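Local structure of iron transport multicopper oxidase FET3 (Saccharomyces cerevisiae, 1ZPU) at residues T389-F394 against T438-P443; Q405-Y410 against Q444-I449. The protein oxidises ferrous to ferric iron with molecular oxygen, using four bound copper ions, for high-affinity iron uptake in yeast, and also oxidises cuprous ions. All blocks are in the same frame, centred on the assembly; numbering follows the deposited sequence.

Contact 1. Residues T389-F394 against T438-P443; sequences TGTHPF and TLYVRP. With CU1 (copper (I) ion), chain B.
His-392 and Val-441 face each other across two antiparallel strands, and their side chains lie on the same face of the sheet as those of Phe-394 and Leu-439. Val-441 N donates to His-392 O at 2.9 Å, while the return bond from His-392 N to Val-441 O is weak at 3.4 Å. Phe-394 and Leu-439 form the next hydrogen-bonded pair, with Leu-439 N 2.9 Å from Phe-394 O and a nearly straight N-H...O angle of 163°. Between them Pro-393 opposes Tyr-440 as a non-hydrogen-bonded pair, where its missing N-H costs this ladder no bond.

Followed outward, His-392 first sets CB 4.2 Å from CG2 of Val-441. CG then stands beside the backbone N, anti to the carbonyl carbon (chi1 -50°). ND1 binds the type 1 copper at 2.1 Å, and its ring neighbours CG and CE1 also lie close to the metal. CD2 and NE2 are turned away from it; NE2 is hydrogen-bonded to Asp-388, so a bond at each nitrogen fixes the rotation of the imidazole. Cys-463 and His-468 are the other copper ligands seen.

CG2 of Val-441 also touches the Phe-394 ring at its edge, in plane, 3.5 Å from CE1. Before the strand begins, Thr-391 sets CG2 3.8 Å from CB of Tyr-440, and its OG1 lies 3.4 Å from CD of Pro-443.

Strand 392-396 runs between strand 457-463 and the outermost strand, 438-441. Leu-384 and Phe-447, from the other sheet of this cupredoxin domain, cover Phe-394 and Val-441, while Tyr-440 meets Tyr-229 edge-to-face.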
loop_
_atom_site.group_PDB
_atom_site.type_symbol
_atom_site.label_atom_id
_atom_site.label_comp_id
_atom_site.label_asym_id
_atom_site.label_seq_id
_atom_site.Cartn_x
_atom_site.Cartn_y
_atom_site.Cartn_z
ATOM N N THR A 389 -19.163 6.677 0.180
ATOM C CA THR A 389 -19.213 7.373 -1.114
ATOM C C THR A 389 -17.844 7.723 -1.677
ATOM O O THR A 389 -17.758 8.483 -2.631
ATOM C CB THR A 389 -20.114 8.631 -1.122
ATOM O OG1 THR A 389 -19.469 9.677 -0.400
ATOM C CG2 THR A 389 -21.459 8.358 -0.510
ATOM N N GLY A 390 -16.777 7.173 -1.106
ATOM C CA GLY A 390 -15.420 7.469 -1.583
ATOM C C GLY A 390 -14.732 6.323 -2.317
ATOM O O GLY A 390 -15.237 5.202 -2.348
ATOM N N THR A 391 -13.574 6.613 -2.906
ATOM C CA THR A 391 -12.718 5.600 -3.516
ATOM C C THR A 391 -11.716 5.109 -2.489
ATOM O O THR A 391 -11.160 5.913 -1.755
ATOM C CB THR A 391 -11.913 6.180 -4.671
ATOM O OG1 THR A 391 -12.798 6.544 -5.733
ATOM C CG2 THR A 391 -10.930 5.147 -5.192
ATOM N N HIS A 392 -11.476 3.801 -2.436
ATOM C CA HIS A 392 -10.472 3.251 -1.538
ATOM C C HIS A 392 -9.597 2.262 -2.279
ATOM O O HIS A 392 -10.102 1.369 -2.980
ATOM C CB HIS A 392 -11.117 2.519 -0.382
ATOM C CG HIS A 392 -12.176 3.301 0.312
ATOM N ND1 HIS A 392 -11.962 3.933 1.515
ATOM C CD2 HIS A 392 -13.460 3.554 -0.023
ATOM C CE1 HIS A 392 -13.070 4.541 1.893
ATOM N NE2 HIS A 392 -13.996 4.323 0.977
ATOM N N PRO A 393 -8.277 2.401 -2.127
ATOM C CA PRO A 393 -7.375 1.405 -2.658
ATOM C C PRO A 393 -7.042 0.352 -1.583
ATOM O O PRO A 393 -6.326 0.631 -0.632
ATOM C CB PRO A 393 -6.155 2.235 -3.030
ATOM C CG PRO A 393 -6.193 3.415 -2.095
ATOM C CD PRO A 393 -7.548 3.487 -1.459
ATOM N N PHE A 394 -7.586 -0.841 -1.723
ATOM C CA PHE A 394 -7.294 -1.901 -0.787
ATOM C C PHE A 394 -6.110 -2.704 -1.251
ATOM O O PHE A 394 -5.931 -2.940 -2.446
ATOM C CB PHE A 394 -8.509 -2.796 -0.557
ATOM C CG PHE A 394 -9.605 -2.116 0.192
ATOM C CD1 PHE A 394 -10.631 -1.473 -0.485
ATOM C CD2 PHE A 394 -9.590 -2.073 1.582
ATOM C CE1 PHE A 394 -11.632 -0.812 0.213
ATOM C CE2 PHE A 394 -10.604 -1.413 2.281
ATOM C CZ PHE A 394 -11.628 -0.792 1.587
ATOM N N THR A 438 -2.768 -4.145 -5.197
ATOM C CA THR A 438 -3.497 -2.994 -4.700
ATOM C C THR A 438 -4.518 -2.592 -5.753
ATOM O O THR A 438 -4.181 -2.425 -6.916
ATOM C CB THR A 438 -2.522 -1.841 -4.349
ATOM O OG1 THR A 438 -1.469 -2.351 -3.506
ATOM C CG2 THR A 438 -3.234 -0.689 -3.650
ATOM N N LEU A 439 -5.766 -2.448 -5.313
ATOM C CA LEU A 439 -6.915 -2.284 -6.187
ATOM C C LEU A 439 -7.921 -1.363 -5.523
ATOM O O LEU A 439 -8.182 -1.505 -4.348
ATOM C CB LEU A 439 -7.567 -3.648 -6.434
ATOM C CG LEU A 439 -8.811 -3.726 -7.321
ATOM C CD1 LEU A 439 -8.439 -3.788 -8.809
ATOM C CD2 LEU A 439 -9.689 -4.909 -6.918
ATOM N N TYR A 440 -8.490 -0.430 -6.281
ATOM C CA TYR A 440 -9.508 0.466 -5.752
ATOM C C TYR A 440 -10.943 -0.018 -6.020
ATOM O O TYR A 440 -11.233 -0.547 -7.093
ATOM C CB TYR A 440 -9.315 1.903 -6.280
ATOM C CG TYR A 440 -9.544 2.139 -7.775
ATOM C CD1 TYR A 440 -10.829 2.264 -8.293
ATOM C CD2 TYR A 440 -8.478 2.279 -8.652
ATOM C CE1 TYR A 440 -11.048 2.492 -9.652
ATOM C CE2 TYR A 440 -8.675 2.521 -9.992
ATOM C CZ TYR A 440 -9.966 2.622 -10.497
ATOM O OH TYR A 440 -10.192 2.863 -11.842
ATOM N N VAL A 441 -11.821 0.156 -5.030
ATOM C CA VAL A 441 -13.265 0.169 -5.264
ATOM C C VAL A 441 -13.683 1.569 -5.629
ATOM O O VAL A 441 -13.183 2.547 -5.051
ATOM C CB VAL A 441 -14.111 -0.112 -4.017
ATOM C CG1 VAL A 441 -14.987 -1.334 -4.218
ATOM C CG2 VAL A 441 -13.275 -0.144 -2.747
ATOM N N ARG A 442 -14.635 1.664 -6.550
ATOM C CA ARG A 442 -15.207 2.940 -6.904
ATOM C C ARG A 442 -16.242 3.345 -5.853
ATOM O O ARG A 442 -16.696 2.505 -5.069
ATOM C CB ARG A 442 -15.785 2.889 -8.325
ATOM C CG ARG A 442 -14.695 2.832 -9.392
ATOM C CD ARG A 442 -15.247 2.670 -10.793
ATOM N NE ARG A 442 -14.171 2.538 -11.777
ATOM C CZ ARG A 442 -13.880 1.425 -12.451
ATOM N NH1 ARG A 442 -14.581 0.315 -12.273
ATOM N NH2 ARG A 442 -12.872 1.427 -13.315
ATOM N N PRO A 443 -16.584 4.646 -5.797
ATOM C CA PRO A 443 -17.620 5.119 -4.879
ATOM C C PRO A 443 -18.891 4.270 -4.894
ATOM O O PRO A 443 -19.482 4.033 -5.959
ATOM C CB PRO A 443 -17.915 6.525 -5.397
ATOM C CG PRO A 443 -16.602 6.974 -5.908
ATOM C CD PRO A 443 -16.005 5.765 -6.565
HETATM CU CU CU1 B . -10.071 4.001 2.358
#

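Contact 2. Residues Q405-Y410 against Q444-I449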
loop_
_atom_site.group_PDB
_atom_site.type_symbol
_atom_site.label_atom_id
_atom_site.label_comp_id
_atom_site.label_asym_id
_atom_site.label_seq_id
_atom_site.Cartn_x
_atom_site.Cartn_y
_atom_site.Cartn_z
ATOM N N GLN A 405 -13.942 -9.000 -10.650
ATOM C CA GLN A 405 -14.955 -7.946 -10.833
ATOM C C GLN A 405 -14.586 -6.681 -10.076
ATOM O O GLN A 405 -14.114 -6.741 -8.941
ATOM C CB GLN A 405 -16.366 -8.396 -10.418
ATOM C CG GLN A 405 -17.384 -7.241 -10.414
ATOM C CD GLN A 405 -18.840 -7.683 -10.426
ATOM O OE1 GLN A 405 -19.278 -8.435 -11.306
ATOM N NE2 GLN A 405 -19.607 -7.186 -9.463
ATOM N N ARG A 406 -14.795 -5.541 -10.724
ATOM C CA ARG A 406 -14.678 -4.247 -10.084
ATOM C C ARG A 406 -15.705 -3.303 -10.700
ATOM O O ARG A 406 -15.446 -2.666 -11.726
ATOM C CB ARG A 406 -13.274 -3.684 -10.253
ATOM C CG ARG A 406 -13.118 -2.347 -9.558
ATOM C CD ARG A 406 -12.489 -1.354 -10.480
ATOM N NE ARG A 406 -11.161 -1.055 -10.008
ATOM C CZ ARG A 406 -10.111 -0.830 -10.781
ATOM N NH1 ARG A 406 -10.227 -0.878 -12.103
ATOM N NH2 ARG A 406 -8.929 -0.562 -10.206
ATOM N N ASP A 407 -16.864 -3.208 -10.058
ATOM C CA ASP A 407 -18.029 -2.538 -10.638
ATOM C C ASP A 407 -17.811 -1.022 -10.841
ATOM O O ASP A 407 -16.862 -0.446 -10.296
ATOM C CB ASP A 407 -19.272 -2.847 -9.782
ATOM C CG ASP A 407 -20.573 -2.831 -10.579
ATOM O OD1 ASP A 407 -20.571 -2.492 -11.781
ATOM O OD2 ASP A 407 -21.624 -3.159 -9.986
ATOM N N ARG A 408 -18.688 -0.405 -11.635
ATOM C CA ARG A 408 -18.634 1.021 -11.993
ATOM C C ARG A 408 -18.901 1.935 -10.801
ATOM O O ARG A 408 -19.337 1.475 -9.746
ATOM C CB ARG A 408 -19.670 1.330 -13.080
ATOM C CG ARG A 408 -21.130 1.298 -12.595
ATOM C CD ARG A 408 -22.101 1.591 -13.715
ATOM N NE ARG A 408 -23.503 1.532 -13.302
ATOM C CZ ARG A 408 -24.197 2.547 -12.782
ATOM N NH1 ARG A 408 -23.629 3.722 -12.567
ATOM N NH2 ARG A 408 -25.473 2.384 -12.459
ATOM N N THR A 409 -18.661 3.232 -10.979
ATOM C CA THR A 409 -19.005 4.208 -9.954
ATOM C C THR A 409 -20.512 4.356 -9.836
ATOM O O THR A 409 -21.214 4.431 -10.844
ATOM C CB THR A 409 -18.322 5.577 -10.198
ATOM O OG1 THR A 409 -16.932 5.478 -9.838
ATOM C CG2 THR A 409 -18.967 6.689 -9.362
ATOM N N TYR A 410 -20.992 4.348 -8.594
ATOM C CA TYR A 410 -22.380 4.682 -8.288
ATOM C C TYR A 410 -22.418 6.043 -7.596
ATOM O O TYR A 410 -22.212 6.149 -6.384
ATOM C CB TYR A 410 -23.061 3.582 -7.456
ATOM C CG TYR A 410 -23.205 2.270 -8.206
ATOM C CD1 TYR A 410 -22.329 1.206 -7.965
ATOM C CD2 TYR A 410 -24.194 2.099 -9.183
ATOM C CE1 TYR A 410 -22.444 0.004 -8.665
ATOM C CE2 TYR A 410 -24.311 0.897 -9.886
ATOM C CZ TYR A 410 -23.432 -0.140 -9.621
ATOM O OH TYR A 410 -23.529 -1.317 -10.312
ATOM N N GLN A 444 -19.279 3.808 -3.709
ATOM C CA GLN A 444 -20.518 3.065 -3.494
ATOM C C GLN A 444 -20.614 1.790 -4.340
ATOM O O GLN A 444 -21.704 1.285 -4.593
ATOM C CB GLN A 444 -21.733 3.968 -3.725
ATOM C CG GLN A 444 -21.735 5.268 -2.922
ATOM C CD GLN A 444 -23.143 5.833 -2.722
ATOM O OE1 GLN A 444 -23.606 5.981 -1.587
ATOM N NE2 GLN A 444 -23.834 6.131 -3.823
ATOM N N SER A 445 -19.470 1.258 -4.754
ATOM C CA SER A 445 -19.451 0.108 -5.649
ATOM C C SER A 445 -18.930 -1.161 -4.973
ATOM O O SER A 445 -19.024 -1.307 -3.761
ATOM C CB SER A 445 -18.663 0.434 -6.918
ATOM O OG SER A 445 -19.067 -0.416 -7.972
ATOM N N ASN A 446 -18.404 -2.085 -5.769
ATOM C CA ASN A 446 -17.941 -3.366 -5.256
ATOM C C ASN A 446 -16.797 -3.924 -6.072
ATOM O O ASN A 446 -16.576 -3.508 -7.210
ATOM C CB ASN A 446 -19.095 -4.384 -5.197
ATOM C CG ASN A 446 -19.790 -4.578 -6.543
ATOM O OD1 ASN A 446 -19.307 -5.305 -7.413
ATOM N ND2 ASN A 446 -20.933 -3.939 -6.709
ATOM N N PHE A 447 -16.058 -4.852 -5.478
ATOM C CA PHE A 447 -15.124 -5.660 -6.238
ATOM C C PHE A 447 -15.020 -7.073 -5.694
ATOM O O PHE A 447 -15.457 -7.351 -4.572
ATOM C CB PHE A 447 -13.755 -4.975 -6.423
ATOM C CG PHE A 447 -12.874 -4.922 -5.189
ATOM C CD1 PHE A 447 -12.228 -3.736 -4.851
ATOM C CD2 PHE A 447 -12.623 -6.047 -4.413
ATOM C CE1 PHE A 447 -11.373 -3.659 -3.744
ATOM C CE2 PHE A 447 -11.784 -5.977 -3.302
ATOM C CZ PHE A 447 -11.152 -4.781 -2.974
ATOM N N VAL A 448 -14.483 -7.967 -6.519
ATOM C CA VAL A 448 -14.269 -9.354 -6.133
ATOM C C VAL A 448 -12.884 -9.771 -6.598
ATOM O O VAL A 448 -12.534 -9.630 -7.775
ATOM C CB VAL A 448 -15.337 -10.309 -6.717
ATOM C CG1 VAL A 448 -15.142 -11.711 -6.185
ATOM C CG2 VAL A 448 -16.726 -9.845 -6.379
ATOM N N ILE A 449 -12.096 -10.268 -5.652
ATOM C CA ILE A 449 -10.760 -10.758 -5.935
ATOM C C ILE A 449 -10.641 -12.197 -5.486
ATOM O O ILE A 449 -11.332 -12.620 -4.561
ATOM C CB ILE A 449 -9.671 -9.913 -5.246
ATOM C CG1 ILE A 449 -9.904 -9.858 -3.731
ATOM C CG2 ILE A 449 -9.635 -8.526 -5.835
ATOM C CD1 ILE A 449 -8.734 -9.265 -2.952
#
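Asn-446 meets Gln-405 and Asp-407 through its side-chain amide. Gln-405 NE2 donates to Asn-446 OD1 at 2.8 Å, the acceptor lying in the Gln-405 amide plane, although the two amides are turned 44° apart. Asn-446 ND2 reaches Asp-407 OD2 only weakly, at 3.4 Å, and has a second acceptor in His-419 O. In the backbone, Asp-407 N is bonded to Asn-446 O at 2.9 Å and Val-448 N to Gln-405 O at 2.7 Å. Beyond the strand ends, Ser-445 OG donates to Arg-408 O, and Gln-444 NE2 to Tyr-410 O at 3.0 Å; Glu-416 O also accepts from that amide.

Asp-407 organises the next shell. With CG anti to the backbone N (chi1 -151°), the carboxylate lies where Arg-408 N meets OD1 and Tyr-410 OH meets OD2, 2.7 Å away, each from out of its plane. An alanine here would probably leave Arg-408 N and the Tyr-410 hydroxyl without these acceptors, and Asn-446 ND2 without its weak one, letting the tyrosine ring turn more easily. Side chains thus take over from the backbone ladder: where regular pairing has ended, the Ser-445 hydroxyl and Gln-444 amide hold residues 408-410 against 444-445, and the Asp-407 carboxylate braces 408-410 from within.

In the fold
Contacts 1 and 2 belong to the two facing sheets of the third cupredoxin domain, their centres 8 Å apart. The chain crosses between the sheets from strand 392-396 to 401-406, back from 434-436 to 438-441, and again from 438-441 to 446-452. Arg-406 NE, 3.0 Å from Tyr-440 O, and Tyr-410 N, 3.1 Å from Pro-443 O, tie the contacts by hydrogen bonds, and the guanidinium of Arg-406 also makes a cation-pi contact with Tyr-440. Asp-298 forms salt bridges to both Arg-406 and Arg-442. Only contact 1 supplies a copper ligand; Phe-447 of contact 2 comes within about 7 Å of the His-392 side chain and about 10 Å of the type 1 copper, nearest atoms.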